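Local coordinates for protein pseudoaglycone deacetylase Dbv21 (Actinoplanes teichomyceticus, PDB 3DFI) that probably removes an acetyl group from the A40926 pseudoaglycone as a zinc-dependent de-N-acetylase of the PIG-L family, in the biosynthesis of a lipoglycopeptide antibiotic, at residues A[61-65]-A[228-232]; A[84-88]-A[218-222]; A[134-138]-A[168-174]; A[26-30]-A[208-212]; A[6-10]-A[34-39]. One frame throughout, in Å; residues are numbered along the deposited sequence.

Contact 1: residues A[61-65]-A[228-232]; sequences ARWGL and TQLSV
The last turn of helix 54-63 comes up against helix 227-233 at Trp-63 and Thr-228, whose CA atoms lie 4.7 Å apart. Just past that turn, Gly-64 leaves the helix at phi 90° in a Schellman motif, its N bonding back to Ala-61 O. The indole of Trp-63 is a knob in a hole formed by Thr-228, Gln-229, Ser-231 and Val-232. Over one face comes the amide oxygen of Gln-229: OE1 is 3.3 Å from Trp-63 CE2, offset toward the rim, with the amide plane turned 75° from the ring. This approach depends on a bend at chi2 (-41°), which curls the glutamine chain back from a CB that points away. At the ring edge lie Ser-231 OG and Val-232 CG2, the latter 4.3 Å from Trp-63 CD1. Packing is tight at the base of the side chain, where Thr-228 OG1 approaches Trp-63 CB to 3.0 Å; this hydroxyl is buried by the contact and finds no polar partner in the model. The contact joins the end of helix 54-63 to helix 227-233 in this PIG-L-type alpha/beta fold, and the latter brings the Gln-229 side chain to about 7 Å from the zinc ion. Gln-229 also touches Asp-18 and, together with Trp-63 and Thr-228, rests on Arg-75 of helix 71-86. Ser-231 OG lies 3.1 Å from Arg-62 O and 2.8 Å from Thr-228 O, two acceptors within reach of its one proton. Beyond it, the aliphatic CD of Arg-62 reaches across to Val-232 CG2.

Contact 2: residues A[84-88]-A[218-222]; sequences DQLGA and RKFQA
The guanidinium of Arg-218 turns its edge to the carbonyl oxygen of Gln-85, while Leu-86 C and Gly-87 N approach it obliquely. Arg-218 NH1 donates to Gln-85 O at 3.0 Å, and NE adds a weak bond of 3.3 Å to that same Gln-85 O, so one oxygen receives two nitrogens. The geometry is imperfect: the oxygen stands 21° out of the guanidinium plane, and the donor is tilted from the carbonyl plane as well. A bend at chi3 (80°) folds the arginine toward this carbonyl, in the last turn of helix 71-86, where the helix dipole would probably favour a positive charge. The helix finishes in a Schellman motif with Gly-87 at positive phi. The side-chain amide of Gln-85 crosses Arg-218 obliquely, their planes 68° apart, and packs against the CB and CG of Gln-221. The apolar half of the contact belongs to Leu-86: its CD2 meets Ala-222 CB at 3.8 Å and comes within 3.4 Å of Arg-218 O, lying against the backbone of helix 213-223. Both helices lean on helix 19-33. Leu-86 touches Val-21 and Ala-29, Arg-218 NH2 forms a salt bridge with Glu-32, and Lys-219 extends past Ala-26 to Glu-259 of strand 258-266, its NZ also bonding Tyr-257 OH and Leu-22 O.

Contact 3: residues A[134-138]-A[168-174]; sequences REDIE and TLLAARE
A three-membered salt-bridge network, Arg-134, Glu-138 and Glu-174, spans the outer side of a packed helix pair, with helix 126-144 meeting helix 159-174. The short segments cross at -40° with their axes 8.6 Å apart. Arg-134 NE donates to Glu-138 OE2 at 2.8 Å, nearly straight and within the guanidinium plane, although it reaches that oxygen from above the carboxylate plane. NH1 joins it through the syn lone pair of the same oxygen, a side-on grip that holds the guanidinium in place. The link across the helices is looser: Arg-134 NH1 to Glu-174 OE2 is a long salt bridge of 3.6 Å. With CG anti to the backbone N (chi1 177°) and the chain extended to NE, the arginine crosses Leu-170 at about a right angle, and Leu-170 CB lies over one guanidinium face. Both helices cover the same face of the central sheet in this Rossmann-like alpha/beta domain, for Ile-137 and Thr-168 both touch Ile-13 of strand 9-14. Beneath the charges, Ala-171 is the small residue at the closest backbone approach, its CA 5.3 Å from Glu-138 CA; its CB has Glu-138 CG at 3.5 Å and Ile-137 CG2 at 3.6 Å. Closer to the sheet, Ile-137 CD1 touches Thr-168 OG1 at 3.4 Å; that hydroxyl bonds Thr-164 O, and its residue also packs on Val-149 and Thr-151.

Contact 4: residues A[26-30]-A[208-212]; sequences ASLAQ and LSFVD
Ser-209 OG donates a short hydrogen bond of 2.6 Å to Ser-27 OG, which is also hydrogen-bonded to Glu-259 OE1. The pair ties helix 19-33, the helix of the first beta-alpha-beta unit, to the end of strand 201-210, an outermost strand of the mixed sheet. Glu-259 stands on the neighbouring antiparallel strand, where its backbone bonds Ser-209. Its second carboxylate oxygen, OE2, takes the N of Ala-26, one of the two amides at the kink of the helix that lack a bond to the preceding turn. Glu-259 thus satisfies a helix amide that the kink leaves over and holds the serine pair as well. Val-211, just past the strand, packs against both this helix and Tyr-257. Its CG2 meets Ala-26 CB at 3.8 Å, while CG1 comes to 3.6 Å from Ala-26 O and touches Gln-30 CB. Gln-30 bends at chi2 (72°), laying its amide alongside Val-211 and against Asp-212, with the amide and carboxylate planes 70° apart. Asp-212 occupies the N-cap of helix 213-223. Its CG sits between the backbone N and the carbonyl carbon (chi1 65°), and from there OD2 accepts a hydrogen bond from the backbone N of Ala-215.

Contact 5: residues A[6-10]-A[34-39]; sequences DRTRI and DGGKVT
Arg-7 grips Asp-34 end-on, both terminal nitrogens converging on one oxygen: NH1 is 2.8 Å and NH2 2.9 Å from Asp-34 OD2. The oxygen lies close to the guanidinium plane, but the carboxylate is turned 79° from it, and both donors reach OD2 on its anti side. A bend at chi3 (-75°) brings the arginine round to the acid. This salt bridge closes the ends of the two segments just ahead of their parallel strand pairing. There Lys-37 N donates to Thr-8 O (2.7 Å), Ile-10 N to Lys-37 O (2.7 Å) and Thr-39 N to Ile-10 O (2.9 Å). A CA-H...O contact from Arg-9 CA to Lys-37 O, 3.4 Å, supplements the ladder. Ile-10 O also accepts from a water, 2.9 Å from it, that is hydrogen-bonded to Thr-39 OG1. Before the strand, Asp-6 OD1 takes both the N and the OG1 of Thr-8, an Asx turn that shapes the lead-in. Ile-10 and Val-38 share one face of the sheet, their CD1 and CG2 4.3 Å apart; Arg-9 and Lys-37 share the other, and Arg-9 NE bonds Asp-145 O. The contact joins the two strands of a beta-alpha-beta crossover. Connecting helix 19-33 lies over the Ile-10 face, its Ala-31 touching both Ile-10 and Val-38, while strands 148-152 and 89-92 flank the pair on either side in the sheet.

Overall arrangement
Helix 19-33 is the common element of contacts 2, 4 and 5: it supplies one side of contact 4, contact 5 pairs the strands it connects, and contact 2 packs against it. Contacts 2 and 5 have their centres 15 Å apart and meet through Ala-88 CB and Val-38 CG1. Contacts 4 and 5 are 12 Å apart, centre to centre, and touch where Leu-28 O meets Val-38 CG2. Contact 1, whose Gln-229 side chain reaches within about 7 Å of the zinc ion held by His-16, Asp-19 and His-161, lies across the chain's centre from contacts 3 and 5, each about 32 Å away between centres. The side chain of Thr-168 in contact 3 is about 13 Å from the zinc.

Contact 1: residues A[61-65]-A[228-232]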
# COMPACT_ATOMS: atom_id res chain seq x y z
N ALA A 61 20.36 3.28 -9.19
CA ALA A 61 21.61 2.64 -8.77
C ALA A 61 21.51 1.97 -7.40
O ALA A 61 22.04 0.87 -7.22
CB ALA A 61 22.78 3.64 -8.80
N ARG A 62 20.82 2.61 -6.46
CA ARG A 62 20.54 2.05 -5.13
C ARG A 62 19.62 0.82 -5.15
O ARG A 62 19.67 -0.02 -4.23
CB ARG A 62 19.92 3.11 -4.20
CG ARG A 62 20.61 3.18 -2.83
CD ARG A 62 19.93 4.12 -1.82
NE ARG A 62 19.05 5.13 -2.43
CZ ARG A 62 19.01 6.42 -2.10
NH1 ARG A 62 19.83 6.90 -1.17
NH2 ARG A 62 18.17 7.24 -2.72
N TRP A 63 18.78 0.72 -6.17
CA TRP A 63 17.94 -0.47 -6.35
C TRP A 63 18.68 -1.58 -7.11
O TRP A 63 18.18 -2.69 -7.23
CB TRP A 63 16.66 -0.10 -7.07
CG TRP A 63 15.79 0.86 -6.31
CD1 TRP A 63 15.78 1.07 -4.95
CD2 TRP A 63 14.78 1.71 -6.85
NE1 TRP A 63 14.85 2.01 -4.63
CE2 TRP A 63 14.21 2.42 -5.77
CE3 TRP A 63 14.30 1.93 -8.14
CZ2 TRP A 63 13.20 3.35 -5.95
CZ3 TRP A 63 13.28 2.87 -8.31
CH2 TRP A 63 12.75 3.56 -7.22
N GLY A 64 19.87 -1.27 -7.62
CA GLY A 64 20.67 -2.25 -8.34
C GLY A 64 20.42 -2.30 -9.83
O GLY A 64 20.80 -3.27 -10.50
N LEU A 65 19.81 -1.23 -10.36
CA LEU A 65 19.46 -1.10 -11.78
C LEU A 65 20.51 -0.31 -12.56
O LEU A 65 21.12 0.61 -12.01
CB LEU A 65 18.08 -0.42 -11.95
CG LEU A 65 16.88 -1.03 -11.20
CD1 LEU A 65 15.63 -0.22 -11.43
CD2 LEU A 65 16.65 -2.49 -11.60
N THR A 228 13.88 -4.77 -5.82
CA THR A 228 14.34 -3.40 -6.00
C THR A 228 14.24 -2.61 -4.66
O THR A 228 15.22 -2.05 -4.19
CB THR A 228 13.52 -2.78 -7.17
OG1 THR A 228 14.29 -1.82 -7.88
CG2 THR A 228 12.21 -2.26 -6.74
N GLN A 229 13.05 -2.64 -4.05
CA GLN A 229 12.74 -1.96 -2.79
C GLN A 229 13.38 -2.67 -1.60
O GLN A 229 13.95 -2.02 -0.71
CB GLN A 229 11.22 -1.85 -2.59
CG GLN A 229 10.49 -1.07 -3.70
CD GLN A 229 11.23 0.17 -4.16
OE1 GLN A 229 11.83 0.19 -5.24
NE2 GLN A 229 11.23 1.21 -3.33
N LEU A 230 13.30 -4.00 -1.58
CA LEU A 230 13.98 -4.75 -0.51
C LEU A 230 15.49 -4.65 -0.53
O LEU A 230 16.15 -4.98 0.47
CB LEU A 230 13.50 -6.21 -0.43
CG LEU A 230 12.24 -6.34 0.47
CD1 LEU A 230 11.08 -5.45 0.02
CD2 LEU A 230 11.78 -7.78 0.59
N SER A 231 16.06 -4.15 -1.63
CA SER A 231 17.51 -3.93 -1.60
C SER A 231 17.88 -2.80 -0.60
O SER A 231 19.03 -2.72 -0.14
CB SER A 231 18.14 -3.76 -2.99
OG SER A 231 17.92 -2.48 -3.51
N VAL A 232 16.89 -1.96 -0.26
CA VAL A 232 17.01 -0.95 0.81
C VAL A 232 16.33 -1.43 2.11
O VAL A 232 16.92 -1.41 3.17
CB VAL A 232 16.43 0.44 0.39
CG1 VAL A 232 16.53 1.47 1.55
CG2 VAL A 232 17.16 0.99 -0.84

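Contact 2: residues A[84-88]-A[218-222]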
# COMPACT_ATOMS: atom_id res chain seq x y z
N ASP A 84 0.19 -11.87 -7.80
CA ASP A 84 -0.07 -13.24 -8.25
C ASP A 84 0.14 -14.32 -7.17
O ASP A 84 -0.62 -15.29 -7.12
CB ASP A 84 0.82 -13.59 -9.45
CG ASP A 84 0.29 -13.04 -10.76
OD1 ASP A 84 -0.72 -12.28 -10.74
OD2 ASP A 84 0.87 -13.35 -11.81
N GLN A 85 1.17 -14.16 -6.34
CA GLN A 85 1.42 -15.12 -5.25
C GLN A 85 0.36 -15.03 -4.12
O GLN A 85 0.11 -16.02 -3.41
CB GLN A 85 2.85 -14.98 -4.69
CG GLN A 85 3.51 -16.33 -4.17
CD GLN A 85 3.07 -16.72 -2.74
OE1 GLN A 85 2.69 -15.86 -1.94
NE2 GLN A 85 3.15 -18.02 -2.42
N LEU A 86 -0.27 -13.87 -3.98
CA LEU A 86 -1.33 -13.68 -2.99
C LEU A 86 -2.72 -14.00 -3.55
O LEU A 86 -3.73 -13.96 -2.82
CB LEU A 86 -1.32 -12.24 -2.46
CG LEU A 86 -0.09 -11.70 -1.73
CD1 LEU A 86 -0.39 -10.29 -1.27
CD2 LEU A 86 0.30 -12.60 -0.55
N GLY A 87 -2.75 -14.32 -4.84
CA GLY A 87 -3.97 -14.51 -5.60
C GLY A 87 -4.77 -13.23 -5.81
O GLY A 87 -5.98 -13.29 -5.97
N ALA A 88 -4.11 -12.08 -5.78
CA ALA A 88 -4.80 -10.79 -5.92
C ALA A 88 -4.65 -10.26 -7.34
O ALA A 88 -3.60 -10.44 -7.96
CB ALA A 88 -4.25 -9.79 -4.93
N ARG A 218 2.53 -16.67 2.85
CA ARG A 218 2.28 -16.09 1.53
C ARG A 218 2.66 -14.60 1.45
O ARG A 218 3.19 -14.16 0.43
CB ARG A 218 0.84 -16.30 1.10
CG ARG A 218 0.51 -17.76 0.81
CD ARG A 218 -0.97 -17.91 0.56
NE ARG A 218 -1.30 -17.50 -0.80
CZ ARG A 218 -2.51 -17.17 -1.23
NH1 ARG A 218 -2.67 -16.84 -2.50
NH2 ARG A 218 -3.54 -17.16 -0.41
N LYS A 219 2.40 -13.84 2.52
CA LYS A 219 2.83 -12.43 2.56
C LYS A 219 4.37 -12.31 2.37
O LYS A 219 4.83 -11.52 1.55
CB LYS A 219 2.43 -11.79 3.89
CG LYS A 219 2.87 -10.33 4.01
CD LYS A 219 2.67 -9.75 5.42
CE LYS A 219 3.04 -8.27 5.42
NZ LYS A 219 2.50 -7.49 6.58
N PHE A 220 5.13 -13.05 3.17
CA PHE A 220 6.59 -12.90 3.21
C PHE A 220 7.19 -13.33 1.86
O PHE A 220 8.11 -12.69 1.34
CB PHE A 220 7.19 -13.69 4.39
CG PHE A 220 7.02 -13.02 5.76
CD1 PHE A 220 7.74 -13.49 6.86
CD2 PHE A 220 6.16 -11.96 5.95
CE1 PHE A 220 7.59 -12.90 8.12
CE2 PHE A 220 5.99 -11.36 7.22
CZ PHE A 220 6.70 -11.83 8.30
N GLN A 221 6.63 -14.38 1.27
CA GLN A 221 7.06 -14.84 -0.05
C GLN A 221 6.77 -13.80 -1.14
O GLN A 221 7.62 -13.52 -1.97
CB GLN A 221 6.43 -16.21 -0.38
CG GLN A 221 7.00 -16.87 -1.63
CD GLN A 221 8.45 -17.33 -1.49
OE1 GLN A 221 8.88 -17.81 -0.43
NE2 GLN A 221 9.21 -17.21 -2.58
N ALA A 222 5.58 -13.22 -1.10
CA ALA A 222 5.22 -12.13 -1.99
C ALA A 222 6.16 -10.92 -1.87
O ALA A 222 6.54 -10.34 -2.89
CB ALA A 222 3.75 -11.71 -1.76

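Contact 3: residues A[134-138]-A[168-174]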
# COMPACT_ATOMS: atom_id res chain seq x y z
N ARG A 134 -8.19 11.20 -7.17
CA ARG A 134 -9.57 10.89 -6.78
C ARG A 134 -10.47 10.42 -7.97
O ARG A 134 -11.22 9.45 -7.83
CB ARG A 134 -10.21 12.10 -6.07
CG ARG A 134 -11.69 11.90 -5.70
CD ARG A 134 -12.38 13.22 -5.32
NE ARG A 134 -13.82 13.04 -5.23
CZ ARG A 134 -14.69 13.92 -4.71
NH1 ARG A 134 -15.98 13.63 -4.72
NH2 ARG A 134 -14.28 15.07 -4.17
N GLU A 135 -10.39 11.13 -9.10
CA GLU A 135 -11.18 10.78 -10.31
C GLU A 135 -10.89 9.34 -10.74
O GLU A 135 -11.79 8.56 -11.00
CB GLU A 135 -10.78 11.67 -11.48
CG GLU A 135 -11.56 12.89 -11.72
CD GLU A 135 -11.23 13.47 -13.09
OE1 GLU A 135 -12.16 13.61 -13.93
OE2 GLU A 135 -10.04 13.78 -13.32
N ASP A 136 -9.60 9.01 -10.84
CA ASP A 136 -9.14 7.67 -11.20
C ASP A 136 -9.55 6.59 -10.19
O ASP A 136 -9.85 5.46 -10.58
CB ASP A 136 -7.62 7.66 -11.39
CG ASP A 136 -7.19 8.35 -12.66
OD1 ASP A 136 -7.98 9.11 -13.29
OD2 ASP A 136 -6.03 8.11 -13.05
N ILE A 137 -9.52 6.92 -8.90
CA ILE A 137 -10.01 6.00 -7.86
C ILE A 137 -11.53 5.80 -7.95
O ILE A 137 -12.01 4.69 -7.81
CB ILE A 137 -9.59 6.44 -6.41
CG1 ILE A 137 -8.07 6.33 -6.24
CG2 ILE A 137 -10.21 5.52 -5.35
CD1 ILE A 137 -7.60 7.05 -5.00
N GLU A 138 -12.29 6.87 -8.20
CA GLU A 138 -13.72 6.71 -8.46
C GLU A 138 -13.95 5.79 -9.66
O GLU A 138 -14.80 4.90 -9.60
CB GLU A 138 -14.44 8.07 -8.62
CG GLU A 138 -14.42 8.86 -7.29
CD GLU A 138 -15.27 10.11 -7.25
OE1 GLU A 138 -15.95 10.41 -8.25
OE2 GLU A 138 -15.28 10.80 -6.19
N THR A 168 -8.40 8.83 -1.71
CA THR A 168 -9.19 7.63 -1.45
C THR A 168 -10.36 7.93 -0.50
O THR A 168 -11.49 7.47 -0.72
CB THR A 168 -8.34 6.44 -0.92
OG1 THR A 168 -7.23 6.18 -1.78
CG2 THR A 168 -9.22 5.17 -0.80
N LEU A 169 -10.11 8.74 0.53
CA LEU A 169 -11.20 9.13 1.45
C LEU A 169 -12.36 9.84 0.75
O LEU A 169 -13.53 9.55 1.01
CB LEU A 169 -10.66 10.01 2.59
CG LEU A 169 -9.79 9.26 3.63
CD1 LEU A 169 -8.85 10.23 4.33
CD2 LEU A 169 -10.69 8.54 4.66
N LEU A 170 -12.03 10.78 -0.12
CA LEU A 170 -13.03 11.46 -0.95
C LEU A 170 -13.78 10.53 -1.92
O LEU A 170 -15.01 10.62 -2.09
CB LEU A 170 -12.35 12.60 -1.74
CG LEU A 170 -11.96 13.85 -0.95
CD1 LEU A 170 -10.95 14.69 -1.73
CD2 LEU A 170 -13.18 14.68 -0.55
N ALA A 171 -13.04 9.64 -2.58
CA ALA A 171 -13.61 8.75 -3.59
C ALA A 171 -14.55 7.70 -2.98
O ALA A 171 -15.65 7.49 -3.49
CB ALA A 171 -12.50 8.10 -4.44
N ALA A 172 -14.10 7.03 -1.91
CA ALA A 172 -14.93 6.02 -1.21
C ALA A 172 -16.19 6.62 -0.56
O ALA A 172 -17.24 5.98 -0.51
CB ALA A 172 -14.08 5.24 -0.17
N ARG A 173 -16.08 7.85 -0.05
CA ARG A 173 -17.21 8.56 0.54
C ARG A 173 -18.22 8.96 -0.53
O ARG A 173 -19.44 8.90 -0.31
CB ARG A 173 -16.74 9.79 1.32
CG ARG A 173 -17.85 10.57 2.07
CD ARG A 173 -17.32 11.84 2.75
NE ARG A 173 -16.20 11.55 3.67
CZ ARG A 173 -14.99 12.10 3.56
NH1 ARG A 173 -14.75 13.00 2.61
NH2 ARG A 173 -14.01 11.74 4.40
N GLU A 174 -17.72 9.40 -1.69
CA GLU A 174 -18.58 9.77 -2.80
C GLU A 174 -19.38 8.55 -3.24
O GLU A 174 -20.58 8.65 -3.50
CB GLU A 174 -17.75 10.32 -3.99
CG GLU A 174 -18.57 10.75 -5.24
CD GLU A 174 -19.49 11.96 -5.00
OE1 GLU A 174 -20.33 12.26 -5.87
OE2 GLU A 174 -19.38 12.61 -3.93

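Contact 4: residues A[26-30]-A[208-212]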
# COMPACT_ATOMS: atom_id res chain seq x y z
N ALA A 26 -0.76 -10.09 4.24
CA ALA A 26 -1.33 -11.28 4.90
C ALA A 26 -2.89 -11.25 5.01
O ALA A 26 -3.55 -12.26 4.82
CB ALA A 26 -0.68 -11.50 6.27
N SER A 27 -3.46 -10.09 5.31
CA SER A 27 -4.93 -9.94 5.36
C SER A 27 -5.52 -10.11 3.96
O SER A 27 -6.60 -10.68 3.80
CB SER A 27 -5.32 -8.57 5.89
OG SER A 27 -4.92 -8.39 7.24
N LEU A 28 -4.80 -9.66 2.94
CA LEU A 28 -5.25 -9.85 1.57
C LEU A 28 -5.22 -11.32 1.19
O LEU A 28 -6.21 -11.83 0.63
CB LEU A 28 -4.42 -9.01 0.58
CG LEU A 28 -4.52 -7.48 0.72
CD1 LEU A 28 -3.64 -6.79 -0.35
CD2 LEU A 28 -5.93 -7.00 0.62
N ALA A 29 -4.10 -11.98 1.49
CA ALA A 29 -3.94 -13.43 1.30
C ALA A 29 -5.04 -14.19 2.04
O ALA A 29 -5.62 -15.15 1.49
CB ALA A 29 -2.59 -13.87 1.80
N GLN A 30 -5.30 -13.79 3.29
CA GLN A 30 -6.34 -14.45 4.11
C GLN A 30 -7.74 -14.22 3.53
O GLN A 30 -8.60 -15.12 3.62
CB GLN A 30 -6.31 -13.94 5.55
CG GLN A 30 -7.29 -14.67 6.49
CD GLN A 30 -6.84 -16.09 6.80
OE1 GLN A 30 -7.54 -17.06 6.48
NE2 GLN A 30 -5.67 -16.23 7.40
N LEU A 208 -6.84 -5.19 15.14
CA LEU A 208 -5.90 -6.20 14.69
C LEU A 208 -6.61 -7.25 13.84
O LEU A 208 -7.55 -7.89 14.30
CB LEU A 208 -5.22 -6.85 15.89
CG LEU A 208 -3.96 -6.24 16.55
CD1 LEU A 208 -3.74 -4.75 16.29
CD2 LEU A 208 -3.98 -6.52 18.04
N SER A 209 -6.15 -7.42 12.61
CA SER A 209 -6.63 -8.48 11.75
C SER A 209 -5.66 -9.66 11.84
O SER A 209 -4.51 -9.59 11.40
CB SER A 209 -6.86 -7.97 10.31
OG SER A 209 -6.41 -8.90 9.32
N PHE A 210 -6.13 -10.74 12.46
CA PHE A 210 -5.34 -11.95 12.65
C PHE A 210 -5.44 -12.86 11.44
O PHE A 210 -6.50 -12.94 10.81
CB PHE A 210 -5.80 -12.69 13.90
CG PHE A 210 -5.42 -12.00 15.17
CD1 PHE A 210 -6.29 -11.11 15.78
CD2 PHE A 210 -4.17 -12.23 15.74
CE1 PHE A 210 -5.93 -10.46 16.97
CE2 PHE A 210 -3.80 -11.58 16.92
CZ PHE A 210 -4.69 -10.70 17.53
N VAL A 211 -4.33 -13.52 11.13
CA VAL A 211 -4.26 -14.41 9.97
C VAL A 211 -3.65 -15.75 10.39
O VAL A 211 -3.03 -15.85 11.46
CB VAL A 211 -3.44 -13.77 8.78
CG1 VAL A 211 -3.99 -12.38 8.40
CG2 VAL A 211 -1.94 -13.71 9.10
N ASP A 212 -3.85 -16.78 9.57
CA ASP A 212 -3.29 -18.09 9.85
C ASP A 212 -1.85 -18.19 9.32
O ASP A 212 -1.37 -17.25 8.66
CB ASP A 212 -4.21 -19.21 9.32
CG ASP A 212 -4.33 -19.23 7.79
OD1 ASP A 212 -5.24 -19.91 7.29
OD2 ASP A 212 -3.53 -18.59 7.08

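Contact 5: residues A[6-10]-A[34-39]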
# COMPACT_ATOMS: atom_id res chain seq x y z
N ASP A 6 -16.93 -6.27 5.18
CA ASP A 6 -17.34 -7.24 4.11
C ASP A 6 -16.23 -7.39 3.09
O ASP A 6 -16.00 -6.51 2.24
CB ASP A 6 -18.68 -6.83 3.45
CG ASP A 6 -19.16 -7.83 2.38
OD1 ASP A 6 -18.39 -8.76 2.03
OD2 ASP A 6 -20.30 -7.70 1.89
N ARG A 7 -15.55 -8.54 3.16
CA ARG A 7 -14.38 -8.82 2.33
C ARG A 7 -14.68 -9.57 1.02
O ARG A 7 -13.77 -10.13 0.40
CB ARG A 7 -13.37 -9.62 3.15
CG ARG A 7 -13.03 -9.07 4.53
CD ARG A 7 -11.98 -9.97 5.19
NE ARG A 7 -12.61 -11.21 5.64
CZ ARG A 7 -12.01 -12.38 5.78
NH1 ARG A 7 -12.72 -13.42 6.20
NH2 ARG A 7 -10.71 -12.53 5.53
N THR A 8 -15.94 -9.60 0.61
CA THR A 8 -16.32 -10.26 -0.64
C THR A 8 -15.46 -9.72 -1.80
O THR A 8 -14.83 -10.49 -2.52
CB THR A 8 -17.83 -10.09 -0.93
OG1 THR A 8 -18.59 -10.65 0.15
CG2 THR A 8 -18.24 -10.78 -2.24
N ARG A 9 -15.45 -8.39 -1.96
CA ARG A 9 -14.66 -7.74 -3.01
C ARG A 9 -13.87 -6.59 -2.40
O ARG A 9 -14.43 -5.55 -2.09
CB ARG A 9 -15.58 -7.26 -4.14
CG ARG A 9 -16.35 -8.39 -4.85
CD ARG A 9 -17.28 -7.90 -5.97
NE ARG A 9 -18.32 -6.99 -5.50
CZ ARG A 9 -19.51 -7.37 -5.00
NH1 ARG A 9 -19.82 -8.65 -4.89
NH2 ARG A 9 -20.38 -6.45 -4.60
N ILE A 10 -12.56 -6.81 -2.20
CA ILE A 10 -11.67 -5.80 -1.64
C ILE A 10 -10.90 -5.03 -2.73
O ILE A 10 -10.27 -5.64 -3.61
CB ILE A 10 -10.65 -6.41 -0.64
CG1 ILE A 10 -11.38 -7.08 0.55
CG2 ILE A 10 -9.70 -5.32 -0.11
CD1 ILE A 10 -10.47 -7.98 1.39
N ASP A 34 -10.09 -17.18 2.21
CA ASP A 34 -11.45 -17.24 2.76
C ASP A 34 -12.54 -17.19 1.68
O ASP A 34 -13.72 -17.33 1.98
CB ASP A 34 -11.70 -16.12 3.80
CG ASP A 34 -10.96 -16.35 5.12
OD1 ASP A 34 -10.54 -17.49 5.40
OD2 ASP A 34 -10.79 -15.38 5.89
N GLY A 35 -12.14 -16.96 0.43
CA GLY A 35 -13.05 -17.00 -0.71
C GLY A 35 -13.41 -15.65 -1.30
O GLY A 35 -14.26 -15.56 -2.20
N GLY A 36 -12.79 -14.60 -0.77
CA GLY A 36 -13.02 -13.24 -1.25
C GLY A 36 -12.21 -12.89 -2.50
O GLY A 36 -11.38 -13.68 -2.97
N LYS A 37 -12.47 -11.71 -3.04
CA LYS A 37 -11.80 -11.26 -4.25
C LYS A 37 -11.03 -10.01 -3.91
O LYS A 37 -11.57 -9.09 -3.31
CB LYS A 37 -12.80 -10.98 -5.38
CG LYS A 37 -12.12 -10.67 -6.72
CD LYS A 37 -13.13 -10.58 -7.86
CE LYS A 37 -12.46 -10.06 -9.14
NZ LYS A 37 -13.45 -9.98 -10.25
N VAL A 38 -9.76 -10.00 -4.28
CA VAL A 38 -8.88 -8.89 -3.98
C VAL A 38 -8.30 -8.28 -5.27
O VAL A 38 -7.86 -9.00 -6.17
CB VAL A 38 -7.72 -9.34 -3.04
CG1 VAL A 38 -6.79 -8.18 -2.72
CG2 VAL A 38 -8.27 -9.98 -1.74
N THR A 39 -8.34 -6.95 -5.34
CA THR A 39 -7.65 -6.20 -6.37
C THR A 39 -6.81 -5.11 -5.71
O THR A 39 -7.29 -4.36 -4.87
CB THR A 39 -8.64 -5.54 -7.36
OG1 THR A 39 -9.42 -6.57 -7.97
CG2 THR A 39 -7.88 -4.74 -8.44
O HOH W 1 -11.79 -6.53 -5.94